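Local coordinates for prolyl-tRNA synthetase (Giardia lamblia ATCC 50803, PDB 3IAL), which probably attaches L-proline to tRNA(Pro) at the expense of ATP, as a class II aminoacyl-tRNA synthetase, and here holds prolyl-adenylate, at residues 203-207 against 432-437; 327-332 against 395-401. All coordinates share one frame. Where two conformers were deposited one is given. Residues are numbered along the deposited sequence.

In the fold
Interaction 1 joins the class II synthetase core to helix 416-438; interaction 2 lies within the anticodon-binding domain, between helix 315-334 and the short helix 395-399. Their centres are about 34 Å apart, and along the sequence interaction 2 is nested inside the loop closed by interaction 1. Helix 416-438 links the two, since Ile417 and Val416 near its start touch Leu332 and Val398, while residues 432-437 near its end meet the loop 203-207. Both contacts are partly buried, interaction 1 centred about 13 Å from the chain centre and interaction 2 about 33 Å. The loop-helix contact mixes CH-pi packing, a lysine-asparagine hydrogen bond and bridging waters, whereas the helix-helix contact relies on aliphatic and methionine packing.

Interaction 1: residues 203-207 against 432-437; sequences CFKGQ and AFAFHN
Segment 203-207 leads from helix 180-201 of the synthetase core into strand 207-211. Cys203 leaves helical geometry with positive phi (56°); residues 204-206 are extended beside helical residues 432-437, with Phe204 CA 5.3 Å from Ala432 CA and Lys205 CA 5.9 Å from Phe433 CA. The small Ala432 admits the chain closely: its CB lies 3.1 Å from Cys203 O and 4.2 Å from Phe204 CB. Lys205, t at all four chi angles, stretches along the helix. It makes two CH-pi contacts over ring faces: its CB is 4.0 Å from the centroid of Phe433 (chi1 m), its CD 4.0 Å from that of His436 (chi1 t). Lys205 NZ donates to Asn437 OD1 at 3.2 Å. Water 1 joins Lys205 O to His436 ND1, 2.7 Å from each; water 2 accepts from Lys205 N (3.0 Å) and donates to Ala432 O (3.1 Å). Such loop-to-helix packing joins the core to helix 416-438: lysine is aliphatic rod and polar tip, and waters carry its N and O to the helix.

Interaction 2: residues 327-332 against 395-401; sequences EIADTL and ITEVMKV
Two helices of the anticodon-binding domain, a mixed alpha/beta fold, pack here side by side. Residues 327-332 belong to helix 315-334, whose Ile328, Ala329 and Leu332 touch strands of the five-stranded sheet; residues 395-399 form a short helix directly after strand 391-394, an outermost strand of that sheet within the chain. The segment axes run nearly parallel, at 26°, and approach to 10.3 Å. Thr331 and Met399 set the register, their CA atoms 6.4 Å apart, and Lys400 and Val401 continue away from the short helix.

Aliphatic packing forms the buried part. Ile328 (chi1 m, chi2 t) reaches two residues with different atoms: its CG2 lies 4.1 Å from Val398 CG1, and its CD1 lies 4.4 Å from Ile395 CG2. A branched residue suits this seam, since Ile328 also touches Ile304 and Val368 of the sheet. At the less buried end, past the short helix, Thr331 CG2 meets Val401 CG2 at 3.9 Å.

Sulfur contacts form the outer part. Met399, m at all three chi angles, folds its flexible side chain back against helix 315-334, so that SD lies 4.0 Å from Ile328 CG1 and 3.6 Å from Glu327 O, while CE comes within 3.9 Å of Glu327 CB.

The one side-chain hydrogen bond inside these segments belongs to Thr331. Threonine suits its position because its methyl faces Val401 while its hydroxyl turns back to its own helix: Thr331 OG1, 3.6 Å from Met399 CE, donates to Glu327 O at 3.0 Å.

Interaction 1: residues 203-207 against 432-437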
ATOM      1  N   CYS B 203      13.096 -14.999  -8.937  1.00 30.94           N
ATOM      2  CA  CYS B 203      13.806 -16.080  -9.624  1.00 30.35           C
ATOM      3  C   CYS B 203      13.611 -16.165 -11.134  1.00 29.54           C
ATOM      4  O   CYS B 203      13.597 -17.266 -11.685  1.00 30.73           O
ATOM      5  CB  CYS B 203      13.425 -17.426  -9.000  1.00 30.82           C
ATOM      6  SG  CYS B 203      13.707 -17.507  -7.239  1.00 30.37           S
ATOM      7  N   PHE B 204      13.466 -15.026 -11.810  1.00 29.32           N
ATOM      8  CA  PHE B 204      13.448 -15.014 -13.283  1.00 27.24           C
ATOM      9  C   PHE B 204      14.335 -13.907 -13.864  1.00 26.94           C
ATOM     10  O   PHE B 204      14.860 -13.068 -13.138  1.00 30.10           O
ATOM     11  CB  PHE B 204      12.011 -14.954 -13.836  1.00 28.26           C
ATOM     12  CG  PHE B 204      11.342 -13.610 -13.691  1.00 26.41           C
ATOM     13  CD1 PHE B 204      11.529 -12.621 -14.645  1.00 24.46           C
ATOM     14  CD2 PHE B 204      10.513 -13.343 -12.604  1.00 27.63           C
ATOM     15  CE1 PHE B 204      10.907 -11.378 -14.519  1.00 26.02           C
ATOM     16  CE2 PHE B 204       9.891 -12.097 -12.468  1.00 27.43           C
ATOM     17  CZ  PHE B 204      10.086 -11.120 -13.424  1.00 25.11           C
ATOM     18  N   LYS B 205      14.498 -13.937 -15.179  1.00 27.23           N
ATOM     19  CA  LYS B 205      15.431 -13.078 -15.890  1.00 29.19           C
ATOM     20  C   LYS B 205      14.705 -12.368 -17.025  1.00 27.94           C
ATOM     21  O   LYS B 205      13.760 -12.902 -17.597  1.00 26.01           O
ATOM     22  CB  LYS B 205      16.556 -13.947 -16.471  1.00 31.97           C
ATOM     23  CG  LYS B 205      17.740 -13.175 -16.980  1.00 38.37           C
ATOM     24  CD  LYS B 205      18.797 -14.093 -17.535  1.00 39.23           C
ATOM     25  CE  LYS B 205      19.858 -13.299 -18.295  1.00 44.03           C
ATOM     26  NZ  LYS B 205      20.927 -14.195 -18.854  1.00 46.66           N
ATOM     27  N   GLY B 206      15.165 -11.169 -17.354  1.00 27.02           N
ATOM     28  CA  GLY B 206      14.671 -10.434 -18.506  1.00 27.59           C
ATOM     29  C   GLY B 206      15.839  -9.940 -19.332  1.00 27.81           C
ATOM     30  O   GLY B 206      16.948  -9.823 -18.821  1.00 27.73           O
ATOM     31  N   GLN B 207      15.593  -9.648 -20.608  1.00 27.68           N
ATOM     32  CA  GLN B 207      16.622  -9.052 -21.464  1.00 26.89           C
ATOM     33  C   GLN B 207      16.655  -7.537 -21.291  1.00 28.24           C
ATOM     34  O   GLN B 207      15.711  -6.842 -21.674  1.00 27.39           O
ATOM     35  CB  GLN B 207      16.382  -9.391 -22.938  1.00 27.22           C
ATOM     36  CG  GLN B 207      17.455  -8.839 -23.877  1.00 30.50           C
ATOM     37  CD  GLN B 207      18.839  -9.412 -23.600  1.00 33.02           C
ATOM     38  OE1 GLN B 207      19.027 -10.627 -23.587  1.00 36.00           O
ATOM     39  NE2 GLN B 207      19.814  -8.537 -23.390  1.00 34.77           N
ATOM     40  N   ALA B 432      14.534 -21.082 -14.667  1.00 31.63           N
ATOM     41  CA  ALA B 432      14.072 -19.863 -15.352  1.00 31.61           C
ATOM     42  C   ALA B 432      15.164 -19.212 -16.208  1.00 30.17           C
ATOM     43  O   ALA B 432      14.901 -18.768 -17.326  1.00 26.16           O
ATOM     44  CB  ALA B 432      13.538 -18.850 -14.344  1.00 30.24           C
ATOM     45  N   PHE B 433      16.381 -19.148 -15.676  1.00 30.80           N
ATOM     46  CA  PHE B 433      17.505 -18.552 -16.403  1.00 31.96           C
ATOM     47  C   PHE B 433      17.878 -19.420 -17.603  1.00 31.89           C
ATOM     48  O   PHE B 433      18.211 -18.904 -18.669  1.00 31.00           O
ATOM     49  CB  PHE B 433      18.722 -18.378 -15.487  1.00 34.12           C
ATOM     50  CG  PHE B 433      18.671 -17.145 -14.618  1.00 34.68           C
ATOM     51  CD1 PHE B 433      17.476 -16.705 -14.051  1.00 35.49           C
ATOM     52  CD2 PHE B 433      19.831 -16.440 -14.343  1.00 40.78           C
ATOM     53  CE1 PHE B 433      17.441 -15.577 -13.240  1.00 36.10           C
ATOM     54  CE2 PHE B 433      19.805 -15.313 -13.529  1.00 42.63           C
ATOM     55  CZ  PHE B 433      18.600 -14.882 -12.979  1.00 40.80           C
ATOM     56  N   ALA B 434      17.830 -20.737 -17.426  1.00 30.48           N
ATOM     57  CA  ALA B 434      18.100 -21.655 -18.533  1.00 31.47           C
ATOM     58  C   ALA B 434      17.067 -21.423 -19.627  1.00 31.73           C
ATOM     59  O   ALA B 434      17.414 -21.378 -20.804  1.00 32.27           O
ATOM     60  CB  ALA B 434      18.082 -23.114 -18.061  1.00 28.95           C
ATOM     61  N   PHE B 435      15.806 -21.242 -19.230  1.00 32.60           N
ATOM     62  CA  PHE B 435      14.740 -20.987 -20.196  1.00 34.51           C
ATOM     63  C   PHE B 435      14.978 -19.711 -20.991  1.00 34.83           C
ATOM     64  O   PHE B 435      14.828 -19.707 -22.216  1.00 36.08           O
ATOM     65  CB  PHE B 435      13.378 -20.897 -19.526  1.00 34.62           C
ATOM     66  CG  PHE B 435      12.289 -20.494 -20.469  1.00 33.97           C
ATOM     67  CD1 PHE B 435      11.840 -21.380 -21.441  1.00 36.66           C
ATOM     68  CD2 PHE B 435      11.744 -19.226 -20.421  1.00 31.40           C
ATOM     69  CE1 PHE B 435      10.840 -21.009 -22.336  1.00 32.97           C
ATOM     70  CE2 PHE B 435      10.744 -18.851 -21.311  1.00 34.90           C
ATOM     71  CZ  PHE B 435      10.289 -19.746 -22.261  1.00 33.01           C
ATOM     72  N   HIS B 436      15.334 -18.633 -20.294  1.00 34.34           N
ATOM     73  CA  HIS B 436      15.682 -17.379 -20.954  1.00 34.06           C
ATOM     74  C   HIS B 436      16.845 -17.587 -21.928  1.00 34.48           C
ATOM     75  O   HIS B 436      16.746 -17.234 -23.107  1.00 31.81           O
ATOM     76  CB  HIS B 436      16.062 -16.299 -19.940  1.00 33.06           C
ATOM     77  CG  HIS B 436      16.665 -15.084 -20.572  1.00 35.56           C
ATOM     78  ND1 HIS B 436      15.913 -14.002 -20.966  1.00 34.52           N
ATOM     79  CD2 HIS B 436      17.946 -14.794 -20.907  1.00 36.51           C
ATOM     80  CE1 HIS B 436      16.705 -13.093 -21.508  1.00 34.99           C
ATOM     81  NE2 HIS B 436      17.941 -13.550 -21.484  1.00 32.90           N
ATOM     82  N   ASN B 437      17.933 -18.174 -21.434  1.00 34.42           N
ATOM     83  CA  ASN B 437      19.128 -18.405 -22.261  1.00 36.57           C
ATOM     84  C   ASN B 437      18.840 -19.247 -23.513  1.00 35.33           C
ATOM     85  O   ASN B 437      19.398 -18.993 -24.573  1.00 36.33           O
ATOM     86  CB  ASN B 437      20.267 -19.022 -21.428  1.00 35.95           C
ATOM     87  CG  ASN B 437      20.815 -18.056 -20.377  1.00 38.73           C
ATOM     88  OD1 ASN B 437      20.787 -16.843 -20.565  1.00 41.80           O
ATOM     89  ND2 ASN B 437      21.324 -18.597 -19.271  1.00 37.26           N
TER
HETATM   90  O   HOH W   1      13.407 -13.556 -20.188  1.00 21.80           O
HETATM   91  O   HOH W   2      13.312 -16.082 -16.915  1.00 26.90           O

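Interaction 2: residues 327-332 against 395-401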
ATOM      1  N   GLU B 327       3.316 -27.227  17.324  1.00 43.61           N
ATOM      2  CA  GLU B 327       4.674 -26.867  17.739  1.00 44.56           C
ATOM      3  C   GLU B 327       5.593 -26.612  16.543  1.00 43.76           C
ATOM      4  O   GLU B 327       6.486 -25.765  16.616  1.00 42.33           O
ATOM      5  CB  GLU B 327       5.293 -27.956  18.619  1.00 46.39           C
ATOM      6  CG  GLU B 327       4.610 -28.159  19.965  1.00 49.74           C
ATOM      7  CD  GLU B 327       5.197 -29.331  20.734  1.00 54.57           C
ATOM      8  OE1 GLU B 327       6.440 -29.478  20.732  1.00 55.76           O
ATOM      9  OE2 GLU B 327       4.420 -30.107  21.333  1.00 57.97           O
ATOM     10  N   ILE B 328       5.395 -27.368  15.461  1.00 42.30           N
ATOM     11  CA  ILE B 328       6.100 -27.110  14.208  1.00 41.13           C
ATOM     12  C   ILE B 328       5.647 -25.765  13.631  1.00 40.09           C
ATOM     13  O   ILE B 328       6.475 -24.915  13.311  1.00 38.49           O
ATOM     14  CB  ILE B 328       5.870 -28.231  13.174  1.00 41.42           C
ATOM     15  CG1 ILE B 328       6.569 -29.520  13.622  1.00 43.38           C
ATOM     16  CG2 ILE B 328       6.393 -27.825  11.810  1.00 37.35           C
ATOM     17  CD1 ILE B 328       6.412 -30.676  12.640  1.00 39.53           C
ATOM     18  N   ALA B 329       4.335 -25.567  13.527  1.00 38.23           N
ATOM     19  CA  ALA B 329       3.798 -24.307  13.016  1.00 37.62           C
ATOM     20  C   ALA B 329       4.306 -23.095  13.815  1.00 37.40           C
ATOM     21  O   ALA B 329       4.719 -22.098  13.225  1.00 38.25           O
ATOM     22  CB  ALA B 329       2.272 -24.341  12.992  1.00 35.59           C
ATOM     23  N   ASP B 330       4.287 -23.194  15.143  1.00 36.76           N
ATOM     24  CA  ASP B 330       4.686 -22.084  16.013  1.00 39.72           C
ATOM     25  C   ASP B 330       6.167 -21.728  15.863  1.00 39.60           C
ATOM     26  O   ASP B 330       6.516 -20.556  15.820  1.00 38.14           O
ATOM     27  CB  ASP B 330       4.356 -22.380  17.486  1.00 41.62           C
ATOM     28  CG  ASP B 330       2.852 -22.358  17.774  1.00 46.20           C
ATOM     29  OD1 ASP B 330       2.100 -21.692  17.031  1.00 48.67           O
ATOM     30  OD2 ASP B 330       2.422 -23.008  18.758  1.00 49.57           O
ATOM     31  N   THR B 331       7.026 -22.742  15.787  1.00 39.74           N
ATOM     32  CA  THR B 331       8.450 -22.536  15.513  1.00 39.59           C
ATOM     33  C   THR B 331       8.676 -21.864  14.145  1.00 40.37           C
ATOM     34  O   THR B 331       9.383 -20.856  14.050  1.00 38.34           O
ATOM     35  CB  THR B 331       9.212 -23.873  15.569  1.00 39.75           C
ATOM     36  OG1 THR B 331       9.155 -24.389  16.902  1.00 40.67           O
ATOM     37  CG2 THR B 331      10.673 -23.699  15.162  1.00 39.77           C
ATOM     38  N   LEU B 332       8.065 -22.411  13.095  1.00 40.89           N
ATOM     39  CA  LEU B 332       8.202 -21.839  11.747  1.00 41.86           C
ATOM     40  C   LEU B 332       7.697 -20.385  11.655  1.00 41.98           C
ATOM     41  O   LEU B 332       8.284 -19.572  10.939  1.00 43.19           O
ATOM     42  CB  LEU B 332       7.491 -22.705  10.704  1.00 40.80           C
ATOM     43  CG  LEU B 332       7.949 -24.157  10.545  1.00 43.13           C
ATOM     44  CD1 LEU B 332       7.225 -24.782   9.361  1.00 41.23           C
ATOM     45  CD2 LEU B 332       9.464 -24.281  10.387  1.00 42.02           C
ATOM     46  N   ILE B 395      11.840 -34.572  13.063  1.00 35.15           N
ATOM     47  CA  ILE B 395      11.056 -33.470  13.609  1.00 35.81           C
ATOM     48  C   ILE B 395      11.947 -32.542  14.419  1.00 37.03           C
ATOM     49  O   ILE B 395      11.798 -31.323  14.347  1.00 35.85           O
ATOM     50  CB  ILE B 395       9.876 -33.968  14.480  1.00 37.49           C
ATOM     51  CG1 ILE B 395       8.826 -34.664  13.610  1.00 40.26           C
ATOM     52  CG2 ILE B 395       9.210 -32.800  15.220  1.00 38.08           C
ATOM     53  CD1 ILE B 395       7.653 -35.219  14.397  1.00 42.37           C
ATOM     54  N   THR B 396      12.877 -33.127  15.177  1.00 36.84           N
ATOM     55  CA  THR B 396      13.854 -32.366  15.954  1.00 35.64           C
ATOM     56  C   THR B 396      14.657 -31.405  15.072  1.00 34.76           C
ATOM     57  O   THR B 396      14.835 -30.243  15.422  1.00 35.41           O
ATOM     58  CB  THR B 396      14.832 -33.301  16.699  1.00 36.06           C
ATOM     59  OG1 THR B 396      15.488 -34.155  15.756  1.00 33.05           O
ATOM     60  CG2 THR B 396      14.092 -34.154  17.737  1.00 36.07           C
ATOM     61  N   GLU B 397      15.121 -31.892  13.923  1.00 34.28           N
ATOM     62  CA  GLU B 397      15.851 -31.056  12.959  1.00 33.63           C
ATOM     63  C   GLU B 397      14.971 -29.905  12.463  1.00 34.11           C
ATOM     64  O   GLU B 397      15.411 -28.760  12.423  1.00 30.74           O
ATOM     65  CB  GLU B 397      16.344 -31.905  11.782  0.60 34.28           C
ATOM     66  CG  GLU B 397      17.368 -31.215  10.890  0.60 35.23           C
ATOM     67  CD  GLU B 397      17.949 -32.135   9.824  0.60 37.23           C
ATOM     68  OE1 GLU B 397      18.035 -33.362  10.062  0.60 39.71           O
ATOM     69  OE2 GLU B 397      18.331 -31.628   8.746  0.60 37.07           O
ATOM     70  N   VAL B 398      13.726 -30.215  12.102  1.00 35.09           N
ATOM     71  CA  VAL B 398      12.760 -29.200  11.670  1.00 35.28           C
ATOM     72  C   VAL B 398      12.533 -28.106  12.732  1.00 37.97           C
ATOM     73  O   VAL B 398      12.339 -26.937  12.383  1.00 39.79           O
ATOM     74  CB  VAL B 398      11.415 -29.848  11.249  1.00 34.12           C
ATOM     75  CG1 VAL B 398      10.324 -28.814  11.094  1.00 30.58           C
ATOM     76  CG2 VAL B 398      11.594 -30.642   9.954  1.00 35.33           C
ATOM     77  N   MET B 399      12.570 -28.483  14.011  1.00 39.46           N
ATOM     78  CA  MET B 399      12.424 -27.525  15.117  1.00 40.42           C
ATOM     79  C   MET B 399      13.751 -26.800  15.424  1.00 39.43           C
ATOM     80  O   MET B 399      13.757 -25.777  16.110  1.00 38.33           O
ATOM     81  CB  MET B 399      11.936 -28.230  16.389  1.00 41.38           C
ATOM     82  CG  MET B 399      10.654 -29.071  16.238  1.00 47.13           C
ATOM     83  SD  MET B 399       9.102 -28.169  16.417  1.00 50.27           S
ATOM     84  CE  MET B 399       9.121 -27.772  18.160  1.00 47.16           C
ATOM     85  N   LYS B 400      14.863 -27.335  14.918  1.00 37.29           N
ATOM     86  CA  LYS B 400      16.193 -26.790  15.181  1.00 35.06           C
ATOM     87  C   LYS B 400      16.391 -25.448  14.479  1.00 35.71           C
ATOM     88  O   LYS B 400      16.287 -25.361  13.256  1.00 37.39           O
ATOM     89  CB  LYS B 400      17.267 -27.780  14.730  1.00 32.65           C
ATOM     90  CG  LYS B 400      18.707 -27.328  14.899  1.00 34.17           C
ATOM     91  CD  LYS B 400      19.621 -28.484  14.516  1.00 38.39           C
ATOM     92  CE  LYS B 400      21.073 -28.088  14.391  1.00 40.85           C
ATOM     93  NZ  LYS B 400      21.938 -29.294  14.135  1.00 41.00           N
ATOM     94  N   VAL B 401      16.674 -24.420  15.277  1.00 35.66           N
ATOM     95  CA  VAL B 401      16.917 -23.068  14.796  1.00 36.16           C
ATOM     96  C   VAL B 401      18.209 -22.562  15.428  1.00 37.03           C
ATOM     97  O   VAL B 401      18.355 -22.594  16.651  1.00 35.79           O
ATOM     98  CB  VAL B 401      15.751 -22.121  15.184  1.00 36.93           C
ATOM     99  CG1 VAL B 401      16.035 -20.691  14.728  1.00 37.62           C
ATOM    100  CG2 VAL B 401      14.427 -22.626  14.592  1.00 34.38           C
TER